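Local coordinates for pirin family protein (Acinetobacter baumannii, PDB 6D0P) that probably acts as a metal-dependent dioxygenase of the pirin family, using molecular oxygen to cleave the flavonol quercetin, at residues Val25-Phe29 with Gly225-Ala229; Trp18-Pro24 with Pro49-Ser53. The contacts are given in a common frame with arbitrary orientation. Numbering follows the deposited sequence.

Contact 1 (Val25-Phe29 with Gly225-Ala229)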
ATOM      1  N   VAL A  25       5.621  12.078  -2.657  1.00 14.10           N
ATOM      2  CA  VAL A  25       5.073  10.861  -3.236  1.00 14.23           C
ATOM      3  C   VAL A  25       4.596  11.052  -4.683  1.00 14.18           C
ATOM      4  O   VAL A  25       4.239  12.139  -5.129  1.00 14.65           O
ATOM      5  CB  VAL A  25       3.901  10.348  -2.379  1.00 14.84           C
ATOM      6  CG1 VAL A  25       4.351   9.937  -0.983  1.00 15.53           C
ATOM      7  CG2 VAL A  25       2.778  11.372  -2.293  1.00 15.83           C
ATOM      8  N   TYR A  26       4.537   9.914  -5.367  1.00 13.85           N
ATOM      9  CA  TYR A  26       3.951   9.771  -6.683  1.00 13.72           C
ATOM     10  C   TYR A  26       2.717   8.897  -6.471  1.00 13.36           C
ATOM     11  O   TYR A  26       2.850   7.740  -6.001  1.00 12.98           O
ATOM     12  CB  TYR A  26       4.913   9.081  -7.655  1.00 14.56           C
ATOM     13  CG  TYR A  26       6.193   9.837  -7.885  1.00 16.00           C
ATOM     14  CD1 TYR A  26       7.262   9.737  -7.003  1.00 17.21           C
ATOM     15  CD2 TYR A  26       6.301  10.730  -8.934  1.00 17.28           C
ATOM     16  CE1 TYR A  26       8.430  10.467  -7.192  1.00 17.40           C
ATOM     17  CE2 TYR A  26       7.449  11.478  -9.129  1.00 18.27           C
ATOM     18  CZ  TYR A  26       8.526  11.325  -8.279  1.00 18.75           C
ATOM     19  OH  TYR A  26       9.645  12.071  -8.501  1.00 19.79           O
ATOM     20  N   ASN A  27       1.553   9.464  -6.694  1.00 13.90           N
ATOM     21  CA  ASN A  27       0.326   8.711  -6.580  1.00 14.41           C
ATOM     22  C   ASN A  27       0.272   7.772  -7.778  1.00 14.67           C
ATOM     23  O   ASN A  27       0.226   8.259  -8.901  1.00 15.13           O
ATOM     24  CB  ASN A  27      -0.920   9.595  -6.582  1.00 15.37           C
ATOM     25  CG  ASN A  27      -2.171   8.749  -6.525  1.00 17.25           C
ATOM     26  OD1 ASN A  27      -2.884   8.627  -7.514  1.00 19.21           O
ATOM     27  ND2 ASN A  27      -2.365   8.065  -5.417  1.00 17.30           N
ATOM     28  N   LEU A  28       0.293   6.477  -7.548  1.00 14.38           N
ATOM     29  CA  LEU A  28       0.296   5.521  -8.679  1.00 15.64           C
ATOM     30  C   LEU A  28      -1.131   5.090  -9.030  1.00 17.09           C
ATOM     31  O   LEU A  28      -1.389   4.723 -10.180  1.00 16.88           O
ATOM     32  CB  LEU A  28       1.205   4.348  -8.346  1.00 16.08           C
ATOM     33  CG  LEU A  28       2.642   4.743  -8.028  1.00 17.34           C
ATOM     34  CD1 LEU A  28       3.522   3.512  -7.943  1.00 19.34           C
ATOM     35  CD2 LEU A  28       3.175   5.724  -9.065  1.00 18.56           C
ATOM     36  N   PHE A  29      -2.037   5.116  -8.067  1.00 15.29           N
ATOM     37  CA  PHE A  29      -3.443   4.902  -8.393  1.00 16.38           C
ATOM     38  C   PHE A  29      -4.303   5.456  -7.256  1.00 16.14           C
ATOM     39  O   PHE A  29      -3.875   5.576  -6.078  1.00 13.93           O
ATOM     40  CB  PHE A  29      -3.772   3.435  -8.733  1.00 15.47           C
ATOM     41  CG  PHE A  29      -3.612   2.401  -7.647  1.00 14.68           C
ATOM     42  CD1 PHE A  29      -4.505   2.324  -6.586  1.00 15.33           C
ATOM     43  CD2 PHE A  29      -2.607   1.444  -7.722  1.00 14.72           C
ATOM     44  CE1 PHE A  29      -4.346   1.349  -5.607  1.00 15.38           C
ATOM     45  CE2 PHE A  29      -2.475   0.456  -6.772  1.00 15.17           C
ATOM     46  CZ  PHE A  29      -3.353   0.409  -5.710  1.00 15.21           C
ATOM     47  N   GLY A 225       9.271   2.123 -14.359  1.00 19.54           N
ATOM     48  CA  GLY A 225       9.057   2.559 -12.979  1.00 19.03           C
ATOM     49  C   GLY A 225       7.901   3.537 -12.825  1.00 18.35           C
ATOM     50  O   GLY A 225       7.526   4.242 -13.762  1.00 18.69           O
ATOM     51  N   LYS A 226       7.375   3.547 -11.609  1.00 16.40           N
ATOM     52  CA  LYS A 226       6.270   4.417 -11.223  0.50 17.46           C
ATOM     53  C   LYS A 226       5.049   4.066 -12.079  1.00 16.97           C
ATOM     54  O   LYS A 226       4.355   4.973 -12.555  1.00 17.05           O
ATOM     55  CB  LYS A 226       6.626   5.898 -11.399  0.50 18.92           C
ATOM     56  CG  LYS A 226       7.929   6.378 -10.769  0.50 21.14           C
ATOM     57  CD  LYS A 226       8.150   7.871 -10.981  0.50 22.15           C
ATOM     58  CE  LYS A 226       9.592   8.316 -10.883  0.50 23.78           C
ATOM     59  NZ  LYS A 226      10.156   8.078  -9.538  0.50 25.89           N
ATOM     60  N   THR A 227       4.808   2.761 -12.285  1.00 16.12           N
ATOM     61  CA  THR A 227       3.704   2.321 -13.160  1.00 17.84           C
ATOM     62  C   THR A 227       2.835   1.268 -12.460  1.00 16.98           C
ATOM     63  O   THR A 227       3.349   0.427 -11.678  1.00 18.03           O
ATOM     64  CB  THR A 227       4.235   1.697 -14.463  1.00 20.57           C
ATOM     65  OG1 THR A 227       4.964   2.659 -15.242  1.00 22.39           O
ATOM     66  CG2 THR A 227       3.143   1.161 -15.363  1.00 21.26           C
ATOM     67  N   VAL A 228       1.535   1.333 -12.716  1.00 15.55           N
ATOM     68  CA  VAL A 228       0.627   0.268 -12.324  1.00 16.03           C
ATOM     69  C   VAL A 228      -0.024  -0.296 -13.594  1.00 14.53           C
ATOM     70  O   VAL A 228      -0.511   0.464 -14.434  1.00 14.35           O
ATOM     71  CB  VAL A 228      -0.450   0.707 -11.313  1.00 17.10           C
ATOM     72  CG1 VAL A 228      -1.264   1.896 -11.783  1.00 21.34           C
ATOM     73  CG2 VAL A 228      -1.376  -0.454 -10.983  1.00 18.58           C
ATOM     74  N   ALA A 229       0.011  -1.608 -13.722  1.00 13.81           N
ATOM     75  CA  ALA A 229      -0.666  -2.328 -14.779  1.00 14.51           C
ATOM     76  C   ALA A 229      -1.890  -3.031 -14.177  1.00 15.08           C
ATOM     77  O   ALA A 229      -1.821  -3.593 -13.090  1.00 14.92           O
ATOM     78  CB  ALA A 229       0.250  -3.335 -15.428  1.00 14.53           C
TER
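This is a buried side-chain contact between the two cupin halves of a pirin: Val25-Phe29 belongs to an N-terminal sheet, and Gly225-Ala229 leads into strand 227-231 of a C-terminal one. The touching parts run almost parallel, 4° apart, yet the closest CA atoms, those of Leu28 and Val228, lie 6.4 Å apart. No hydrogen bonds join the two segments, which meet through side chains and a few backbone atoms.

Two beta bulges shape the surfaces. Leu28 and Phe29 both face Leu44 in a classic bulge, and the CA-to-CB bonds of both point toward the other segment. Lys226 and Thr227 face Val210 in a G1 bulge, where Lys226 takes positive phi (62°). The lysine leaves its backbone sideways and extends over one face of Tyr26: Lys226 NZ lies 4.0 Å from the Tyr26 ring centroid, 23° off the normal, a cation-pi interaction, while Lys226 CD adds a CH-pi contact at 4.1 Å. Farther along, Leu28 CD2 meets Lys226 O at 3.8 Å, Val228 CG1 lies 3.3 Å from Leu28 O, and Val228 CG2 touches Phe29 CD2 at 4.0 Å.

The fit thus depends on complementary shape, with the lysine charge kept at the partly exposed Tyr26 end, away from buried Phe29 and Val228.

Contact 2 (Trp18-Pro24 with Pro49-Ser53)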
ATOM      1  N   TRP A  18       3.486  16.571  -2.438  1.00 15.79           N
ATOM      2  CA  TRP A  18       3.863  16.436  -1.054  1.00 15.68           C
ATOM      3  C   TRP A  18       2.654  16.138  -0.172  1.00 16.20           C
ATOM      4  O   TRP A  18       1.600  16.788  -0.312  1.00 15.31           O
ATOM      5  CB  TRP A  18       4.551  17.720  -0.572  1.00 16.72           C
ATOM      6  CG  TRP A  18       5.950  17.889  -1.065  1.00 17.12           C
ATOM      7  CD1 TRP A  18       6.367  18.507  -2.209  1.00 19.15           C
ATOM      8  CD2 TRP A  18       7.134  17.397  -0.420  1.00 17.63           C
ATOM      9  NE1 TRP A  18       7.733  18.455  -2.305  1.00 19.47           N
ATOM     10  CE2 TRP A  18       8.230  17.767  -1.230  1.00 18.47           C
ATOM     11  CE3 TRP A  18       7.378  16.688   0.760  1.00 16.62           C
ATOM     12  CZ2 TRP A  18       9.552  17.444  -0.895  1.00 18.86           C
ATOM     13  CZ3 TRP A  18       8.688  16.388   1.094  1.00 17.47           C
ATOM     14  CH2 TRP A  18       9.751  16.763   0.279  1.00 17.66           C
ATOM     15  N   VAL A  19       2.841  15.140   0.689  1.00 15.03           N
ATOM     16  CA  VAL A  19       1.945  14.874   1.792  1.00 16.70           C
ATOM     17  C   VAL A  19       2.709  15.376   3.024  1.00 17.10           C
ATOM     18  O   VAL A  19       3.748  14.811   3.407  1.00 16.46           O
ATOM     19  CB  VAL A  19       1.549  13.386   1.866  1.00 17.86           C
ATOM     20  CG1 VAL A  19       0.738  13.083   3.115  1.00 20.29           C
ATOM     21  CG2 VAL A  19       0.785  12.963   0.620  1.00 17.94           C
ATOM     22  N   GLY A  20       2.258  16.500   3.576  1.00 16.22           N
ATOM     23  CA  GLY A  20       2.999  17.142   4.621  1.00 16.68           C
ATOM     24  C   GLY A  20       4.349  17.602   4.094  1.00 16.91           C
ATOM     25  O   GLY A  20       4.506  17.828   2.890  1.00 16.90           O
ATOM     26  N   ASP A  21       5.321  17.782   4.973  1.00 17.08           N
ATOM     27  CA  ASP A  21       6.638  18.184   4.526  1.00 17.79           C
ATOM     28  C   ASP A  21       7.599  16.987   4.621  1.00 18.41           C
ATOM     29  O   ASP A  21       8.804  17.162   4.452  1.00 19.54           O
ATOM     30  CB  ASP A  21       7.161  19.409   5.290  1.00 19.03           C
ATOM     31  CG  ASP A  21       7.252  19.227   6.792  1.00 20.21           C
ATOM     32  OD1 ASP A  21       6.821  18.154   7.294  1.00 18.34           O
ATOM     33  OD2 ASP A  21       7.748  20.158   7.453  1.00 22.32           O
ATOM     34  N   GLY A  22       7.080  15.773   4.815  1.00 16.67           N
ATOM     35  CA  GLY A  22       7.957  14.602   4.954  1.00 16.87           C
ATOM     36  C   GLY A  22       7.685  13.486   3.941  1.00 16.73           C
ATOM     37  O   GLY A  22       8.438  12.500   3.927  1.00 16.49           O
ATOM     38  N   PHE A  23       6.633  13.578   3.117  1.00 15.75           N
ATOM     39  CA  PHE A  23       6.336  12.471   2.188  1.00 15.76           C
ATOM     40  C   PHE A  23       6.201  12.986   0.749  1.00 15.52           C
ATOM     41  O   PHE A  23       5.134  13.386   0.356  1.00 15.24           O
ATOM     42  CB  PHE A  23       5.068  11.727   2.615  1.00 16.89           C
ATOM     43  CG  PHE A  23       5.126  11.188   4.021  1.00 18.77           C
ATOM     44  CD1 PHE A  23       5.725   9.974   4.298  1.00 22.05           C
ATOM     45  CD2 PHE A  23       4.587  11.902   5.072  1.00 19.88           C
ATOM     46  CE1 PHE A  23       5.782   9.489   5.600  1.00 23.31           C
ATOM     47  CE2 PHE A  23       4.648  11.422   6.371  1.00 21.84           C
ATOM     48  CZ  PHE A  23       5.260  10.223   6.636  1.00 22.40           C
ATOM     49  N   PRO A  24       7.292  12.956  -0.021  1.00 14.60           N
ATOM     50  CA  PRO A  24       7.290  13.352  -1.423  1.00 14.78           C
ATOM     51  C   PRO A  24       6.878  12.120  -2.224  1.00 14.66           C
ATOM     52  O   PRO A  24       7.702  11.234  -2.414  1.00 15.17           O
ATOM     53  CB  PRO A  24       8.723  13.792  -1.695  1.00 15.14           C
ATOM     54  CG  PRO A  24       9.558  12.957  -0.769  1.00 15.23           C
ATOM     55  CD  PRO A  24       8.661  12.621   0.417  1.00 15.10           C
ATOM     56  N   PRO A  49      12.925   7.205  -3.564  1.00 17.01           N
ATOM     57  CA  PRO A  49      14.095   7.633  -2.750  1.00 17.42           C
ATOM     58  C   PRO A  49      14.318   9.148  -2.811  1.00 17.37           C
ATOM     59  O   PRO A  49      14.466   9.716  -3.900  1.00 16.98           O
ATOM     60  CB  PRO A  49      15.279   6.847  -3.319  1.00 18.22           C
ATOM     61  CG  PRO A  49      14.630   5.579  -3.820  1.00 18.76           C
ATOM     62  CD  PRO A  49      13.292   6.024  -4.373  1.00 18.11           C
ATOM     63  N   TYR A  50      14.298   9.769  -1.642  1.00 16.51           N
ATOM     64  CA  TYR A  50      14.440  11.216  -1.520  1.00 17.62           C
ATOM     65  C   TYR A  50      15.355  11.516  -0.333  1.00 16.32           C
ATOM     66  O   TYR A  50      15.168  10.989   0.764  1.00 15.77           O
ATOM     67  CB  TYR A  50      13.061  11.863  -1.336  1.00 17.57           C
ATOM     68  CG  TYR A  50      13.065  13.366  -1.348  1.00 18.79           C
ATOM     69  CD1 TYR A  50      13.416  14.097  -0.225  1.00 20.55           C
ATOM     70  CD2 TYR A  50      12.703  14.066  -2.490  1.00 22.11           C
ATOM     71  CE1 TYR A  50      13.410  15.487  -0.235  1.00 22.29           C
ATOM     72  CE2 TYR A  50      12.686  15.454  -2.511  1.00 22.76           C
ATOM     73  CZ  TYR A  50      13.036  16.160  -1.381  1.00 22.39           C
ATOM     74  OH  TYR A  50      13.001  17.519  -1.406  1.00 27.66           O
ATOM     75  N   ASN A  51      16.331  12.380  -0.548  1.00 17.09           N
ATOM     76  CA  ASN A  51      17.305  12.667   0.485  1.00 18.21           C
ATOM     77  C   ASN A  51      16.805  13.724   1.484  1.00 17.97           C
ATOM     78  O   ASN A  51      16.481  14.847   1.105  1.00 19.06           O
ATOM     79  CB  ASN A  51      18.615  13.184  -0.106  1.00 18.74           C
ATOM     80  CG  ASN A  51      19.649  13.365   0.983  1.00 21.09           C
ATOM     81  OD1 ASN A  51      19.915  12.432   1.723  1.00 20.75           O
ATOM     82  ND2 ASN A  51      20.193  14.565   1.117  1.00 22.26           N
ATOM     83  N   PHE A  52      16.813  13.361   2.760  1.00 16.67           N
ATOM     84  CA  PHE A  52      16.531  14.310   3.817  1.00 17.20           C
ATOM     85  C   PHE A  52      17.791  14.473   4.666  1.00 17.63           C
ATOM     86  O   PHE A  52      18.260  13.507   5.247  1.00 17.90           O
ATOM     87  CB  PHE A  52      15.390  13.846   4.714  1.00 16.80           C
ATOM     88  CG  PHE A  52      14.043  13.941   4.064  1.00 16.57           C
ATOM     89  CD1 PHE A  52      13.367  15.152   4.036  1.00 17.06           C
ATOM     90  CD2 PHE A  52      13.464  12.837   3.458  1.00 16.94           C
ATOM     91  CE1 PHE A  52      12.132  15.255   3.418  1.00 16.85           C
ATOM     92  CE2 PHE A  52      12.224  12.945   2.842  1.00 16.51           C
ATOM     93  CZ  PHE A  52      11.562  14.153   2.834  1.00 16.00           C
ATOM     94  N   SER A  53      18.342  15.679   4.713  1.00 17.81           N
ATOM     95  CA  SER A  53      19.482  15.916   5.550  1.00 18.26           C
ATOM     96  C   SER A  53      19.004  15.959   7.013  1.00 19.60           C
ATOM     97  O   SER A  53      17.774  16.068   7.285  1.00 18.64           O
ATOM     98  CB  SER A  53      20.178  17.191   5.151  1.00 18.80           C
ATOM     99  OG  SER A  53      19.301  18.292   5.306  1.00 18.81           O
TER
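A beta hairpin and the end of a neighbouring strand interlock here in the N-terminal cupin domain. Val19 and Phe23 pair through two backbone hydrogen bonds (Val19 N to Phe23 O, 2.9 Å; Phe23 N to Val19 O, 3.2 Å), leaving Gly20-Gly22 as the turn. Strand 41-52 borders strand 23-30 in the same sheet, with Tyr26 paired to Tyr46, but the two have diverged here: the CA atoms of Pro24 and Tyr50 are 7.5 Å apart, those of Gly22 and Phe52 8.7 Å. Side chains fill the gap.

The broad face of Tyr50 receives two bumps on the same side. Pro24 CG sits 4.0 Å from the Tyr50 ring centroid, 28° off the normal, in a CH-pi contact near the CB end of the ring. Toward the hydroxyl end, Trp18 presents the edge of its six-membered ring in a T-shaped pair, with centroids 5.3 Å apart and planes at 86°.

Phe52 supplies the opposing knob. Its tip enters a hollow bounded by Trp18, Pro24 and the turn backbone, and its ring also meets His112 edge-to-face. His112, on the strand that carries the manganese ligands His108 and Glu110, hydrogen-bonds to Gly22 O, while Asp21 OD1 accepts from Gly60 N. Around the tip, Phe52 CZ lies 3.7 Å from Gly22 O, 4.0 Å from Trp18 CZ3 and 4.1 Å from Pro24 CD.

Strand 23-30 serves both contacts, whose centres are 17 Å apart. Contact 1 is buried, with Leu28, Phe29 and Val228 enclosed and none of its touching residues exposed; contact 2 is only partly buried, with Trp18 and Asp21 exposed. Contact 1 joins the shared strand to the other cupin domain, whereas contact 2 stays within the N-terminal sheet, bridging strands that separate toward its exposed, Trp18-bearing margin. The chemistry differs accordingly. Mixed aliphatic and aromatic packing, with a lysine over a tyrosine face, makes up the interdomain contact; proline and three aromatic rings form the peripheral one. The two meet directly where Val25 CG2 packs against Val19 CG2 at 3.9 Å, linking the interdomain strand to its hairpin partner.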